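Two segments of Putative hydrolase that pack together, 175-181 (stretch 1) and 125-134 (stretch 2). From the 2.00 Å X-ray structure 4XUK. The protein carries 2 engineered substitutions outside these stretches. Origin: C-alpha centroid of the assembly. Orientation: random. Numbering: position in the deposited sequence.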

# COMPACT_ATOMS: atom_id res chain seq x y z
N GLN A 175 -23.14 28.32 13.88
CA GLN A 175 -23.60 27.48 15.00
C GLN A 175 -23.44 26.00 14.64
O GLN A 175 -24.28 25.15 15.00
CB GLN A 175 -25.06 27.80 15.39
CG GLN A 175 -25.32 29.31 15.52
CD GLN A 175 -26.63 29.63 16.23
OE1 GLN A 175 -27.60 28.86 16.18
NE2 GLN A 175 -26.66 30.78 16.89
N ARG A 176 -22.38 25.70 13.92
CA ARG A 176 -22.04 24.35 13.50
C ARG A 176 -20.66 23.86 13.97
O ARG A 176 -20.03 23.04 13.34
CB ARG A 176 -22.20 24.18 12.00
CG ARG A 176 -23.52 24.64 11.46
CD ARG A 176 -24.50 23.52 11.32
NE ARG A 176 -24.93 23.50 9.98
CZ ARG A 176 -25.01 22.47 9.16
NH1 ARG A 176 -24.73 21.23 9.47
NH2 ARG A 176 -25.40 22.74 7.98
N PHE A 177 -20.22 24.38 15.09
CA PHE A 177 -19.05 23.82 15.77
C PHE A 177 -19.51 23.34 17.14
O PHE A 177 -19.97 24.14 17.97
CB PHE A 177 -17.96 24.88 15.91
CG PHE A 177 -16.73 24.39 16.62
CD1 PHE A 177 -15.81 23.59 15.95
CD2 PHE A 177 -16.51 24.71 17.94
CE1 PHE A 177 -14.67 23.14 16.61
CE2 PHE A 177 -15.39 24.26 18.60
CZ PHE A 177 -14.47 23.48 17.94
N LYS A 178 -19.39 22.04 17.38
CA LYS A 178 -20.00 21.42 18.53
C LYS A 178 -18.94 20.68 19.34
O LYS A 178 -17.93 20.24 18.78
CB LYS A 178 -21.07 20.42 18.08
CG LYS A 178 -22.10 20.98 17.12
CD LYS A 178 -22.95 22.05 17.79
CE LYS A 178 -24.15 22.43 16.94
NZ LYS A 178 -25.04 23.37 17.68
N THR A 179 -19.17 20.55 20.64
CA THR A 179 -18.33 19.67 21.45
C THR A 179 -19.16 18.54 22.05
O THR A 179 -20.39 18.64 22.11
CB THR A 179 -17.56 20.44 22.55
OG1 THR A 179 -18.47 20.95 23.53
CG2 THR A 179 -16.77 21.59 21.94
N TYR A 180 -18.50 17.46 22.45
CA TYR A 180 -19.19 16.30 23.02
C TYR A 180 -18.48 15.80 24.27
O TYR A 180 -17.34 16.19 24.55
CB TYR A 180 -19.29 15.15 22.00
CG TYR A 180 -17.94 14.63 21.54
CD1 TYR A 180 -17.19 13.77 22.33
CD2 TYR A 180 -17.42 15.02 20.31
CE1 TYR A 180 -15.96 13.32 21.93
CE2 TYR A 180 -16.18 14.55 19.88
CZ TYR A 180 -15.47 13.70 20.70
OH TYR A 180 -14.23 13.24 20.30
N LYS A 181 -19.11 14.89 24.97
CA LYS A 181 -18.52 14.25 26.11
C LYS A 181 -18.48 12.74 25.94
O LYS A 181 -19.21 12.21 25.17
CB LYS A 181 -19.33 14.61 27.35
CG LYS A 181 -18.94 15.93 27.93
CD LYS A 181 -17.44 15.98 28.28
CE LYS A 181 -16.92 14.67 28.89
NZ LYS A 181 -15.82 14.06 28.13
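Stretch 2, residues 125-134: FPNATVYVSN

Stretch 2 lies beside stretch 1 as a parallel β-strand. Its residues Phe125 to Ala128 form a type I turn, after which Thr129 to Ser133 run extended alongside Phe177 to Tyr180; the strand axes approach to 4.7 Å and cross at -32°, and together the segments bury 800 Å².

Arg176 opens the contact. Its long side chain reaches back toward the turn, where NH1 makes a weak hydrogen bond to Asn127 O (3.0 Å), while its backbone O accepts a hydrogen bond from Val130 N (2.8 Å). Phe177 pairs with Val130, and its flat ring serves two valines on the same sheet face: CD1 lies 3.8 Å from Val130 CG1 and CZ 3.7 Å from Val132 CG1.

Lys178 bonds to the residues flanking its partner Tyr131, as parallel pairing requires: its N donates to Val130 O (2.7 Å) and its O accepts from Val132 N (3.2 Å). On the face opposite Phe177, Lys178 CB sits over the Tyr131 ring, 4.1 Å from the ring centroid, so the aliphatic base of the lysine covers the aromatic face while its end leads away.

Thr179 returns to the valine face, where it pairs with Val132. Its β-branched side chain suits an extended strand, and Thr179 CA makes a close CA-H...O contact with Val132 O (3.1 Å).

Tyr180 N donates to Val132 O (3.3 Å), and Tyr180 O accepts from Asn134 N (2.8 Å), carrying the ladder to the start of the helix that Ser133 caps. The aromatic ring offers a broad face to Ser133, whose CA lies 3.7 Å from the ring centroid.

At Lys181 the model places CD 1.5 Å from Asn134 ND2, far too close for non-bonded atoms; as no known chemistry joins these side chains, this is best read as an overlap in the model. Lys181 NZ donates a hydrogen bond to Asn134 OD1 (2.9 Å), though this rests on the same doubtful placement.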

# COMPACT_ATOMS: atom_id res chain seq x y z
N PHE A 125 -16.68 23.02 3.93
CA PHE A 125 -17.80 22.09 3.97
C PHE A 125 -19.08 22.77 4.47
O PHE A 125 -19.43 22.68 5.65
CB PHE A 125 -17.41 20.87 4.81
CG PHE A 125 -16.13 20.21 4.33
CD1 PHE A 125 -16.16 19.33 3.25
CD2 PHE A 125 -14.91 20.50 4.91
CE1 PHE A 125 -15.00 18.74 2.78
CE2 PHE A 125 -13.74 19.92 4.44
CZ PHE A 125 -13.79 19.03 3.37
N PRO A 126 -19.79 23.44 3.56
CA PRO A 126 -20.85 24.39 3.92
C PRO A 126 -22.07 23.76 4.60
O PRO A 126 -22.80 24.48 5.27
CB PRO A 126 -21.24 25.02 2.57
CG PRO A 126 -20.84 24.02 1.55
CD PRO A 126 -19.64 23.30 2.09
N ASN A 127 -22.26 22.45 4.47
CA ASN A 127 -23.40 21.78 5.10
C ASN A 127 -23.03 20.91 6.29
O ASN A 127 -23.85 20.14 6.80
CB ASN A 127 -24.14 20.95 4.06
CG ASN A 127 -24.63 21.79 2.91
OD1 ASN A 127 -25.21 22.85 3.13
ND2 ASN A 127 -24.38 21.35 1.69
N ALA A 128 -21.79 21.04 6.74
CA ALA A 128 -21.27 20.15 7.78
C ALA A 128 -21.26 20.80 9.15
O ALA A 128 -20.97 22.00 9.30
CB ALA A 128 -19.86 19.69 7.42
N THR A 129 -21.54 20.00 10.16
CA THR A 129 -21.21 20.43 11.50
C THR A 129 -20.02 19.65 12.05
O THR A 129 -19.88 18.42 11.85
CB THR A 129 -22.44 20.51 12.44
OG1 THR A 129 -22.13 19.98 13.74
CG2 THR A 129 -23.59 19.82 11.84
N VAL A 130 -19.15 20.41 12.70
CA VAL A 130 -17.86 19.94 13.16
C VAL A 130 -17.95 19.62 14.65
O VAL A 130 -18.49 20.43 15.43
CB VAL A 130 -16.80 21.04 12.91
CG1 VAL A 130 -15.46 20.65 13.50
CG2 VAL A 130 -16.67 21.32 11.41
N TYR A 131 -17.46 18.44 15.01
CA TYR A 131 -17.41 17.98 16.41
C TYR A 131 -15.99 17.72 16.86
O TYR A 131 -15.17 17.19 16.10
CB TYR A 131 -18.14 16.65 16.57
CG TYR A 131 -19.63 16.71 16.44
CD1 TYR A 131 -20.24 16.74 15.19
CD2 TYR A 131 -20.44 16.70 17.56
CE1 TYR A 131 -21.63 16.78 15.07
CE2 TYR A 131 -21.82 16.74 17.45
CZ TYR A 131 -22.40 16.77 16.21
OH TYR A 131 -23.77 16.81 16.11
N VAL A 132 -15.71 18.04 18.12
CA VAL A 132 -14.44 17.69 18.75
C VAL A 132 -14.76 17.54 20.24
O VAL A 132 -15.80 18.04 20.71
CB VAL A 132 -13.39 18.79 18.49
CG1 VAL A 132 -13.75 20.06 19.26
CG2 VAL A 132 -11.98 18.30 18.81
N SER A 133 -13.91 16.85 21.00
CA SER A 133 -14.26 16.60 22.40
C SER A 133 -14.26 17.88 23.24
O SER A 133 -13.51 18.83 22.96
CB SER A 133 -13.32 15.57 23.03
OG SER A 133 -12.13 16.18 23.49
N ASN A 134 -15.10 17.88 24.25
CA ASN A 134 -15.15 18.92 25.26
C ASN A 134 -13.78 19.25 25.85
O ASN A 134 -13.39 20.37 25.90
CB ASN A 134 -16.16 18.55 26.37
CG ASN A 134 -15.84 17.22 27.07
OD1 ASN A 134 -15.15 16.36 26.57
ND2 ASN A 134 -16.39 17.05 28.24
O HOH W 1 -26.77 22.00 5.98
O HOH W 2 -11.55 15.23 20.31